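Long-range contact in LIP (Serratia marcescens, PDB 4A1R), which is a membrane-bound lipoprotein component of the type VI secretion system, probably helping to hold the secretion machinery at the membrane: residues 89-94 / 107-112. Numbering follows the deposited sequence.
Sequences ARYIGV and RISLPL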
ATOM      1  N   ALA A  89      -6.908 -12.980  -0.023  1.00 44.64           N
ATOM      2  CA  ALA A  89      -6.083 -11.819  -0.280  1.00 38.02           C
ATOM      3  C   ALA A  89      -4.713 -12.276  -0.768  1.00 34.73           C
ATOM      4  O   ALA A  89      -4.080 -13.090  -0.121  1.00 37.19           O
ATOM      5  CB  ALA A  89      -5.960 -10.994   0.971  1.00 26.89           C
ATOM      6  N   ARG A  90      -4.256 -11.753  -1.904  1.00 32.18           N
ATOM      7  CA  ARG A  90      -2.926 -12.108  -2.440  1.00 32.18           C
ATOM      8  C   ARG A  90      -1.953 -10.922  -2.571  1.00 28.53           C
ATOM      9  O   ARG A  90      -0.726 -11.097  -2.689  1.00 32.21           O
ATOM     10  CB  ARG A  90      -3.073 -12.840  -3.780  1.00 32.82           C
ATOM     11  CG  ARG A  90      -3.805 -14.174  -3.689  1.00 41.26           C
ATOM     12  CD  ARG A  90      -3.088 -15.142  -2.754  1.00 53.67           C
ATOM     13  NE  ARG A  90      -3.768 -16.439  -2.661  1.00 68.85           N
ATOM     14  CZ  ARG A  90      -4.741 -16.740  -1.797  1.00 73.73           C
ATOM     15  NH1 ARG A  90      -5.179 -15.849  -0.919  1.00 55.62           N
ATOM     16  NH2 ARG A  90      -5.289 -17.948  -1.810  1.00 76.92           N
ATOM     17  N   TYR A  91      -2.488  -9.712  -2.569  1.00 29.53           N
ATOM     18  CA  TYR A  91      -1.631  -8.514  -2.715  1.00 28.54           C
ATOM     19  C   TYR A  91      -2.168  -7.354  -1.877  1.00 21.19           C
ATOM     20  O   TYR A  91      -3.366  -7.252  -1.690  1.00 24.96           O
ATOM     21  CB  TYR A  91      -1.591  -8.072  -4.183  1.00 30.18           C
ATOM     22  CG  TYR A  91      -0.896  -9.044  -5.141  1.00 36.92           C
ATOM     23  CD1 TYR A  91       0.488  -9.012  -5.310  1.00 37.69           C
ATOM     24  CD2 TYR A  91      -1.631  -9.970  -5.888  1.00 41.15           C
ATOM     25  CE1 TYR A  91       1.124  -9.896  -6.172  1.00 46.91           C
ATOM     26  CE2 TYR A  91      -1.007 -10.850  -6.760  1.00 41.56           C
ATOM     27  CZ  TYR A  91       0.368 -10.809  -6.891  1.00 42.07           C
ATOM     28  OH  TYR A  91       1.007 -11.671  -7.756  1.00 61.68           O
ATOM     29  N   ILE A  92      -1.261  -6.519  -1.368  1.00 23.09           N
ATOM     30  CA  ILE A  92      -1.597  -5.165  -0.850  1.00 25.20           C
ATOM     31  C   ILE A  92      -1.148  -4.123  -1.902  1.00 21.80           C
ATOM     32  O   ILE A  92       0.048  -4.021  -2.217  1.00 26.37           O
ATOM     33  CB  ILE A  92      -0.903  -4.871   0.513  1.00 26.41           C
ATOM     34  CG1 ILE A  92      -1.261  -5.915   1.567  1.00 26.57           C
ATOM     35  CG2 ILE A  92      -1.189  -3.457   1.029  1.00 31.19           C
ATOM     36  CD1 ILE A  92      -2.740  -6.152   1.777  1.00 30.23           C
ATOM     37  N   GLY A  93      -2.099  -3.372  -2.458  1.00 22.66           N
ATOM     38  CA  GLY A  93      -1.767  -2.281  -3.401  1.00 19.36           C
ATOM     39  C   GLY A  93      -1.638  -0.969  -2.632  1.00 22.74           C
ATOM     40  O   GLY A  93      -2.408  -0.706  -1.704  1.00 22.08           O
ATOM     41  N   VAL A  94      -0.667  -0.137  -2.988  1.00 18.01           N
ATOM     42  CA  VAL A  94      -0.502   1.142  -2.291  1.00 19.32           C
ATOM     43  C   VAL A  94      -0.449   2.196  -3.393  1.00 25.65           C
ATOM     44  O   VAL A  94       0.250   1.998  -4.411  1.00 20.51           O
ATOM     45  CB  VAL A  94       0.767   1.210  -1.400  1.00 22.34           C
ATOM     46  CG1 VAL A  94       0.781   2.494  -0.567  1.00 24.89           C
ATOM     47  CG2 VAL A  94       0.872  -0.001  -0.481  1.00 24.65           C
ATOM     48  N   ARG A 107       2.227   4.089  -7.585  1.00 21.11           N
ATOM     49  CA  ARG A 107       1.565   2.808  -7.185  1.00 20.73           C
ATOM     50  C   ARG A 107       2.588   1.687  -6.978  1.00 28.92           C
ATOM     51  O   ARG A 107       3.555   1.544  -7.774  1.00 22.17           O
ATOM     52  CB  ARG A 107       0.539   2.425  -8.248  1.00 22.79           C
ATOM     53  CG  ARG A 107       0.403   0.969  -8.630  1.00 33.73           C
ATOM     54  CD  ARG A 107      -0.492   0.802  -9.867  1.00 31.28           C
ATOM     55  NE  ARG A 107       0.105   1.339 -11.098  1.00 26.35           N
ATOM     56  CZ  ARG A 107      -0.561   1.571 -12.228  1.00 26.40           C
ATOM     57  NH1 ARG A 107      -1.866   1.289 -12.328  1.00 25.02           N
ATOM     58  NH2 ARG A 107       0.083   2.089 -13.273  1.00 27.90           N
ATOM     59  N   ILE A 108       2.397   0.901  -5.912  1.00 28.76           N
ATOM     60  CA  ILE A 108       3.159  -0.345  -5.741  1.00 30.93           C
ATOM     61  C   ILE A 108       2.213  -1.472  -5.318  1.00 30.71           C
ATOM     62  O   ILE A 108       1.164  -1.233  -4.701  1.00 23.94           O
ATOM     63  CB  ILE A 108       4.347  -0.231  -4.741  1.00 27.40           C
ATOM     64  CG1 ILE A 108       3.861   0.011  -3.292  1.00 24.08           C
ATOM     65  CG2 ILE A 108       5.440   0.739  -5.212  1.00 26.42           C
ATOM     66  CD1 ILE A 108       4.956   0.126  -2.243  1.00 30.62           C
ATOM     67  N   SER A 109       2.575  -2.692  -5.690  1.00 29.36           N
ATOM     68  CA  SER A 109       1.866  -3.908  -5.286  1.00 27.33           C
ATOM     69  C   SER A 109       2.808  -4.769  -4.462  1.00 37.37           C
ATOM     70  O   SER A 109       3.933  -5.054  -4.887  1.00 39.85           O
ATOM     71  CB  SER A 109       1.444  -4.687  -6.514  1.00 37.17           C
ATOM     72  OG  SER A 109       0.642  -5.793  -6.131  1.00 48.37           O
ATOM     73  N   LEU A 110       2.365  -5.177  -3.280  1.00 30.15           N
ATOM     74  CA  LEU A 110       3.158  -6.055  -2.435  1.00 29.90           C
ATOM     75  C   LEU A 110       2.485  -7.428  -2.333  1.00 30.77           C
ATOM     76  O   LEU A 110       1.354  -7.524  -1.833  1.00 28.74           O
ATOM     77  CB  LEU A 110       3.300  -5.450  -1.045  1.00 30.14           C
ATOM     78  CG  LEU A 110       3.861  -4.034  -0.948  1.00 33.20           C
ATOM     79  CD1 LEU A 110       3.578  -3.526   0.459  1.00 34.78           C
ATOM     80  CD2 LEU A 110       5.353  -3.942  -1.287  1.00 30.50           C
ATOM     81  N   PRO A 111       3.169  -8.496  -2.803  1.00 31.20           N
ATOM     82  CA  PRO A 111       2.610  -9.837  -2.697  1.00 31.02           C
ATOM     83  C   PRO A 111       2.561 -10.289  -1.249  1.00 22.78           C
ATOM     84  O   PRO A 111       3.544 -10.144  -0.511  1.00 23.84           O
ATOM     85  CB  PRO A 111       3.613 -10.715  -3.483  1.00 34.43           C
ATOM     86  CG  PRO A 111       4.438  -9.758  -4.282  1.00 35.27           C
ATOM     87  CD  PRO A 111       4.500  -8.519  -3.436  1.00 32.58           C
ATOM     88  N   LEU A 112       1.401 -10.805  -0.860  1.00 29.39           N
ATOM     89  CA  LEU A 112       1.242 -11.475   0.415  1.00 27.35           C
ATOM     90  C   LEU A 112       1.765 -12.903   0.314  1.00 36.49           C
ATOM     91  O   LEU A 112       1.786 -13.485  -0.770  1.00 30.89           O
ATOM     92  CB  LEU A 112      -0.227 -11.499   0.794  1.00 29.24           C
ATOM     93  CG  LEU A 112      -0.693 -10.136   1.294  1.00 29.27           C
ATOM     94  CD1 LEU A 112      -2.193  -9.924   1.076  1.00 26.24           C
ATOM     95  CD2 LEU A 112      -0.372  -9.957   2.758  1.00 31.89           C
TER
HETATM   96  O   HOH W   1       1.270 -13.239  -3.291  1.00 42.65           O
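Y91 to V94 and I108 to P111 pair as the two arms of an antiparallel beta hairpin in the beta-sandwich of this TssJ-family lipoprotein. The strand 107-111 is outermost in its four-stranded sheet, and strand 91-96 runs between it and strand 31-38. I92 and L110 form a hydrogen-bonded pair: I92 N to L110 O and L110 N to I92 O are both 2.8 Å. V94 and I108 form the next such pair. Between them, G93 and S109 are a non-hydrogen-bonded pair. R90 and Y91 both face L38 in a classic beta bulge.

One face carries I92, V94, I108 and L110, directed at the other sheet, where L12 and I135 meet them. V94 and I108 lie side by side, with V94 CB 3.8 Å from I108 CG1. I108 chi1 of 66° sets this CG1 between its own backbone N and carbonyl carbon, where it meets V94 CB. Beyond the strand end, L112 CD1 reaches A89 CB and I92 CD1, both at 3.9 Å, and so closes this apolar row.

The other face carries Y91, S109 and P111. The Y91 ring lies obliquely against P111, its CE1 3.8 Å from P111 CB. Y91 CD1, bonded to CE1, is 3.3 Å from S109 OG. That hydroxyl is hydrogen-bonded to D41.

R90 NH1 bonds back to A89 O and also to L87 O. R90 O accepts a hydrogen bond from L112 N, which sits above the carbonyl plane, 46° out of it. A water donates to the same R90 O and, with its O at 2.6 Å, to L112 O.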